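Local coordinates for protein fanconi-associated nuclease 1 homolog (Pseudomonas aeruginosa, PDB 5Y7Q) that belongs to the FAN1 nuclease family and joins HTH, SAP and VRR-NUC family regions in one largely helical chain, modelled here with bound nucleic acid, at residues A130-L135 with D139-L144; E259-G264 with F284-H289. All blocks are in the same frame, centred on the assembly; numbering follows the deposited sequence.

Contact 1 of 2, residues A130-L135 with D139-L144; sequences AQLFGL and DELSQL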
loop_
_atom_site.group_PDB
_atom_site.type_symbol
_atom_site.label_atom_id
_atom_site.label_comp_id
_atom_site.label_asym_id
_atom_site.label_seq_id
_atom_site.Cartn_x
_atom_site.Cartn_y
_atom_site.Cartn_z
ATOM N N ALA A 130 -1.007 -31.719 0.094
ATOM C CA ALA A 130 -1.428 -30.474 -0.546
ATOM C C ALA A 130 -0.453 -30.052 -1.640
ATOM O O ALA A 130 -0.871 -29.577 -2.705
ATOM C CB ALA A 130 -1.563 -29.377 0.503
ATOM N N GLN A 131 0.856 -30.229 -1.397
ATOM C CA GLN A 131 1.852 -29.842 -2.394
ATOM C C GLN A 131 1.802 -30.773 -3.592
ATOM O O GLN A 131 1.930 -30.333 -4.745
ATOM C CB GLN A 131 3.249 -29.845 -1.781
ATOM C CG GLN A 131 3.326 -29.474 -0.306
ATOM C CD GLN A 131 4.766 -29.483 0.209
ATOM O OE1 GLN A 131 5.087 -30.127 1.208
ATOM N NE2 GLN A 131 5.636 -28.781 -0.481
ATOM N N LEU A 132 1.626 -32.067 -3.323
ATOM C CA LEU A 132 1.336 -33.028 -4.379
ATOM C C LEU A 132 0.157 -32.565 -5.210
ATOM O O LEU A 132 0.163 -32.690 -6.438
ATOM C CB LEU A 132 1.046 -34.395 -3.769
ATOM C CG LEU A 132 0.670 -35.491 -4.752
ATOM C CD1 LEU A 132 1.843 -35.753 -5.653
ATOM C CD2 LEU A 132 0.268 -36.762 -4.014
ATOM N N PHE A 133 -0.853 -31.994 -4.552
ATOM C CA PHE A 133 -2.023 -31.500 -5.266
ATOM C C PHE A 133 -1.701 -30.268 -6.084
ATOM O O PHE A 133 -2.335 -30.031 -7.118
ATOM C CB PHE A 133 -3.152 -31.206 -4.286
ATOM C CG PHE A 133 -4.149 -32.303 -4.212
ATOM C CD1 PHE A 133 -3.771 -33.560 -3.772
ATOM C CD2 PHE A 133 -5.457 -32.099 -4.618
ATOM C CE1 PHE A 133 -4.690 -34.584 -3.719
ATOM C CE2 PHE A 133 -6.374 -33.120 -4.574
ATOM C CZ PHE A 133 -5.993 -34.364 -4.124
ATOM N N GLY A 134 -0.725 -29.473 -5.640
ATOM C CA GLY A 134 -0.296 -28.338 -6.439
ATOM C C GLY A 134 0.416 -28.763 -7.706
ATOM O O GLY A 134 0.159 -28.226 -8.791
ATOM N N LEU A 135 1.298 -29.755 -7.599
ATOM C CA LEU A 135 2.037 -30.197 -8.775
ATOM C C LEU A 135 1.162 -30.943 -9.790
ATOM O O LEU A 135 1.408 -30.856 -10.993
ATOM C CB LEU A 135 3.213 -31.072 -8.333
ATOM C CG LEU A 135 4.277 -30.291 -7.568
ATOM C CD1 LEU A 135 4.927 -31.150 -6.500
ATOM C CD2 LEU A 135 5.307 -29.741 -8.536
ATOM N N ASP A 139 -6.966 -35.025 -13.247
ATOM C CA ASP A 139 -7.114 -36.352 -13.838
ATOM C C ASP A 139 -6.141 -37.335 -13.211
ATOM O O ASP A 139 -6.542 -38.388 -12.700
ATOM C CB ASP A 139 -6.898 -36.283 -15.346
ATOM C CG ASP A 139 -8.159 -35.928 -16.090
ATOM O OD1 ASP A 139 -9.220 -36.517 -15.777
ATOM O OD2 ASP A 139 -8.083 -35.055 -16.983
ATOM N N GLU A 140 -4.850 -36.998 -13.244
ATOM C CA GLU A 140 -3.835 -37.846 -12.633
ATOM C C GLU A 140 -4.171 -38.157 -11.179
ATOM O O GLU A 140 -4.028 -39.301 -10.735
ATOM C CB GLU A 140 -2.467 -37.173 -12.744
ATOM C CG GLU A 140 -2.377 -36.167 -13.880
ATOM C CD GLU A 140 -0.949 -35.758 -14.170
ATOM O OE1 GLU A 140 -0.066 -36.643 -14.074
ATOM O OE2 GLU A 140 -0.701 -34.566 -14.477
ATOM N N LEU A 141 -4.640 -37.153 -10.428
ATOM C CA LEU A 141 -4.950 -37.356 -9.013
ATOM C C LEU A 141 -6.198 -38.204 -8.828
ATOM O O LEU A 141 -6.286 -38.993 -7.881
ATOM C CB LEU A 141 -5.121 -36.007 -8.326
ATOM C CG LEU A 141 -3.794 -35.361 -7.986
ATOM C CD1 LEU A 141 -4.006 -33.915 -7.632
ATOM C CD2 LEU A 141 -3.181 -36.123 -6.828
ATOM N N SER A 142 -7.182 -38.023 -9.708
ATOM C CA SER A 142 -8.393 -38.830 -9.677
ATOM C C SER A 142 -8.063 -40.298 -9.888
ATOM O O SER A 142 -8.574 -41.171 -9.175
ATOM C CB SER A 142 -9.361 -38.334 -10.754
ATOM O OG SER A 142 -10.571 -37.861 -10.191
ATOM N N GLN A 143 -7.188 -40.579 -10.861
ATOM C CA GLN A 143 -6.779 -41.948 -11.151
ATOM C C GLN A 143 -5.895 -42.516 -10.046
ATOM O O GLN A 143 -6.032 -43.688 -9.676
ATOM C CB GLN A 143 -6.047 -41.983 -12.492
ATOM C CG GLN A 143 -5.612 -43.367 -12.917
ATOM C CD GLN A 143 -4.640 -43.338 -14.076
ATOM O OE1 GLN A 143 -4.082 -42.285 -14.410
ATOM N NE2 GLN A 143 -4.430 -44.499 -14.703
ATOM N N LEU A 144 -4.987 -41.701 -9.507
ATOM C CA LEU A 144 -4.014 -42.189 -8.536
ATOM C C LEU A 144 -4.700 -42.800 -7.322
ATOM O O LEU A 144 -4.451 -43.957 -6.962
ATOM C CB LEU A 144 -3.087 -41.051 -8.111
ATOM C CG LEU A 144 -2.081 -41.427 -7.012
ATOM C CD1 LEU A 144 -1.370 -42.760 -7.309
ATOM C CD2 LEU A 144 -1.055 -40.326 -6.819
#

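Contact 2 of 2, residues E259-G264 with F284-H289; sequences EELLAG and FQFAQH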
loop_
_atom_site.group_PDB
_atom_site.type_symbol
_atom_site.label_atom_id
_atom_site.label_comp_id
_atom_site.label_asym_id
_atom_site.label_seq_id
_atom_site.Cartn_x
_atom_site.Cartn_y
_atom_site.Cartn_z
ATOM N N GLU A 259 -1.568 -15.336 21.054
ATOM C CA GLU A 259 -0.781 -15.581 22.260
ATOM C C GLU A 259 0.692 -15.754 21.912
ATOM O O GLU A 259 1.563 -15.028 22.418
ATOM C CB GLU A 259 -1.319 -16.801 23.011
ATOM C CG GLU A 259 -0.525 -17.151 24.288
ATOM C CD GLU A 259 -1.083 -18.367 25.063
ATOM O OE1 GLU A 259 -2.036 -18.187 25.854
ATOM O OE2 GLU A 259 -0.563 -19.497 24.888
ATOM N N GLU A 260 0.987 -16.680 21.000
ATOM C CA GLU A 260 2.371 -16.887 20.587
ATOM C C GLU A 260 2.838 -15.816 19.607
ATOM O O GLU A 260 4.037 -15.500 19.562
ATOM C CB GLU A 260 2.545 -18.295 19.999
ATOM C CG GLU A 260 1.560 -18.682 18.896
ATOM C CD GLU A 260 1.650 -20.167 18.491
ATOM O OE1 GLU A 260 1.121 -21.030 19.229
ATOM O OE2 GLU A 260 2.242 -20.468 17.427
ATOM N N LEU A 261 1.918 -15.231 18.837
ATOM C CA LEU A 261 2.278 -14.085 18.009
ATOM C C LEU A 261 2.877 -12.972 18.856
ATOM O O LEU A 261 3.969 -12.475 18.562
ATOM C CB LEU A 261 1.057 -13.575 17.248
ATOM C CG LEU A 261 0.658 -14.351 16.000
ATOM C CD1 LEU A 261 -0.474 -13.635 15.302
ATOM C CD2 LEU A 261 1.841 -14.518 15.073
ATOM N N LEU A 262 2.180 -12.591 19.933
ATOM C CA LEU A 262 2.623 -11.501 20.797
ATOM C C LEU A 262 3.872 -11.880 21.565
ATOM O O LEU A 262 4.761 -11.037 21.753
ATOM C CB LEU A 262 1.523 -11.106 21.782
ATOM C CG LEU A 262 0.265 -10.469 21.217
ATOM C CD1 LEU A 262 -0.775 -10.375 22.324
ATOM C CD2 LEU A 262 0.595 -9.109 20.581
ATOM N N ALA A 263 3.933 -13.129 22.056
ATOM C CA ALA A 263 5.171 -13.620 22.664
ATOM C C ALA A 263 6.369 -13.398 21.741
ATOM O O ALA A 263 7.453 -13.018 22.207
ATOM C CB ALA A 263 5.041 -15.105 23.022
ATOM N N GLY A 264 6.183 -13.606 20.428
ATOM C CA GLY A 264 7.293 -13.512 19.488
ATOM C C GLY A 264 7.722 -12.103 19.138
ATOM O O GLY A 264 8.914 -11.857 18.913
ATOM N N PHE A 284 -1.398 -2.646 15.860
ATOM C CA PHE A 284 -2.712 -2.085 15.553
ATOM C C PHE A 284 -3.650 -3.160 14.999
ATOM O O PHE A 284 -4.728 -3.409 15.555
ATOM C CB PHE A 284 -2.547 -0.913 14.571
ATOM C CG PHE A 284 -3.767 -0.035 14.424
ATOM C CD1 PHE A 284 -4.056 0.930 15.365
ATOM C CD2 PHE A 284 -4.594 -0.152 13.319
ATOM C CE1 PHE A 284 -5.168 1.733 15.222
ATOM C CE2 PHE A 284 -5.706 0.641 13.170
ATOM C CZ PHE A 284 -5.998 1.585 14.117
ATOM N N GLN A 285 -3.234 -3.848 13.930
ATOM C CA GLN A 285 -4.130 -4.835 13.338
ATOM C C GLN A 285 -4.463 -5.950 14.324
ATOM O O GLN A 285 -5.606 -6.434 14.361
ATOM C CB GLN A 285 -3.517 -5.403 12.068
ATOM C CG GLN A 285 -2.822 -4.349 11.251
ATOM C CD GLN A 285 -3.119 -4.456 9.778
ATOM O OE1 GLN A 285 -2.374 -3.928 8.956
ATOM N NE2 GLN A 285 -4.216 -5.143 9.429
ATOM N N PHE A 286 -3.480 -6.371 15.133
ATOM C CA PHE A 286 -3.774 -7.350 16.180
ATOM C C PHE A 286 -4.947 -6.878 17.022
ATOM O O PHE A 286 -5.910 -7.623 17.257
ATOM C CB PHE A 286 -2.558 -7.577 17.077
ATOM C CG PHE A 286 -1.457 -8.345 16.429
ATOM C CD1 PHE A 286 -1.593 -8.836 15.145
ATOM C CD2 PHE A 286 -0.275 -8.591 17.118
ATOM C CE1 PHE A 286 -0.574 -9.547 14.563
ATOM C CE2 PHE A 286 0.750 -9.299 16.542
ATOM C CZ PHE A 286 0.601 -9.779 15.260
ATOM N N ALA A 287 -4.884 -5.619 17.460
ATOM C CA ALA A 287 -5.952 -5.047 18.265
ATOM C C ALA A 287 -7.284 -5.060 17.525
ATOM O O ALA A 287 -8.314 -5.423 18.102
ATOM C CB ALA A 287 -5.580 -3.630 18.676
ATOM N N GLN A 288 -7.292 -4.654 16.251
ATOM C CA GLN A 288 -8.544 -4.687 15.498
ATOM C C GLN A 288 -9.137 -6.080 15.521
ATOM O O GLN A 288 -10.329 -6.261 15.809
ATOM C CB GLN A 288 -8.332 -4.235 14.057
ATOM C CG GLN A 288 -8.232 -2.737 13.900
ATOM C CD GLN A 288 -8.267 -2.282 12.452
ATOM O OE1 GLN A 288 -7.820 -2.994 11.556
ATOM N NE2 GLN A 288 -8.797 -1.079 12.219
ATOM N N HIS A 289 -8.308 -7.082 15.235
ATOM C CA HIS A 289 -8.765 -8.460 15.294
ATOM C C HIS A 289 -9.375 -8.763 16.658
ATOM O O HIS A 289 -10.445 -9.375 16.751
ATOM C CB HIS A 289 -7.599 -9.395 14.979
ATOM C CG HIS A 289 -7.932 -10.846 15.118
ATOM N ND1 HIS A 289 -8.813 -11.492 14.277
ATOM C CD2 HIS A 289 -7.500 -11.779 16.000
ATOM C CE1 HIS A 289 -8.908 -12.761 14.635
ATOM N NE2 HIS A 289 -8.119 -12.961 15.677
#

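Contact 1 of 2, residues A130-L135 with D139-L144
The backbones of the two helical segments come closest at Phe-133 and Leu-141, whose CA atoms lie 7.5 Å apart. The segments belong to consecutive short helices, 129-135 and 138-144, in the SAP family region. A two-residue turn joins these helices, so the contact is local in the chain. No hydrogen bond crosses it, and three buried apolar side chains carry it. Leu-141 makes both side-chain contacts. Its CG lies anti to its own carbonyl carbon, beside the backbone N (chi1 -80°). CD1 then continues the chain anti to CA (chi2 166°), which carries this methyl outward to Phe-133. There it sits above the middle of the ring as a CH-pi contact. Leu-141 CD1 is 3.7 Å from the centroid of the Phe-133 ring and 7° off the ring normal. The methyl is therefore shared by the whole face and does not favour one ring carbon. The second methyl, Leu-141 CD2, lies toward the CD1-CE1 side of the Phe-133 ring. It also faces Leu-132, though more loosely: Leu-132 CG and Leu-141 CD2 are 4.4 Å apart. Helix 156-163 adds to the packing, with Leu-160 against Phe-133 and Lys-156 against Leu-141. Lys-156 NZ also hydrogen-bonds the carbonyl oxygen of Phe-133, tying the start of that helix to the backbone of helix 129-135. On the ring itself, Leu-141 CD2 lies 3.8 Å from Phe-133 CE1.

Contact 2 of 2, residues E259-G264 with F284-H289
Phe-286 reaches from helix 273-292 to two successive leucines, Leu-261 and Leu-262, of the short helix 258-264. This is apolar helix-helix packing in the helical middle part of the chain. CA of Leu-262 and CA of Phe-286 are 8.9 Å apart, and the contacts across are made by side chains. The CB of Phe-286 is directed toward helix 258-264, and the ring follows. Its second torsion is close to zero (chi2 -2°), which places CD1 nearly eclipsed with CA and swings CD2 to the far side. That far carbon is the one Leu-262 meets. The methyl CD2 of Leu-262 lies near the ring plane, at the edge, 3.6 Å from Phe-286 CD2. Leu-262 CD2 is 4.0 Å from Phe-286 CE2, and the two side chains run past each other in opposite directions. Leu-262 has CG anti to its carbonyl carbon (chi1 -67°), a setting that brings its branched end to the ring although its CB does not aim there. Leu-261 starts out toward the other helix and offers CD1 to a different part of the ring, around CE1 and CZ. Neighbouring helices add to the packing: Phe-252 of helix 236-253 meets Phe-286 edge-to-face and also touches Leu-261, while Leu-302 of helix 296-304 packs on both Leu-262 and Phe-286. The approach of the other leucine is a little longer, with Leu-261 CD1 4.0 Å from Phe-286 CZ.

Contact 1 and contact 2 are separate apolar joints in series along the chain. The first closes before the second opens. Their centres are about 36 Å apart and their nearest atoms about 19 Å apart, so they do not touch. Contact 1 joins helices that almost follow one another, whereas contact 2 joins segments with 19 residues between them. Contact 1 is also more peripheral, its centre about 36 Å from the chain centre against about 21 Å for contact 2. Both lie near the bound nucleic acid: the nearest atoms are about 5 Å away for contact 1 and about 7 Å for contact 2.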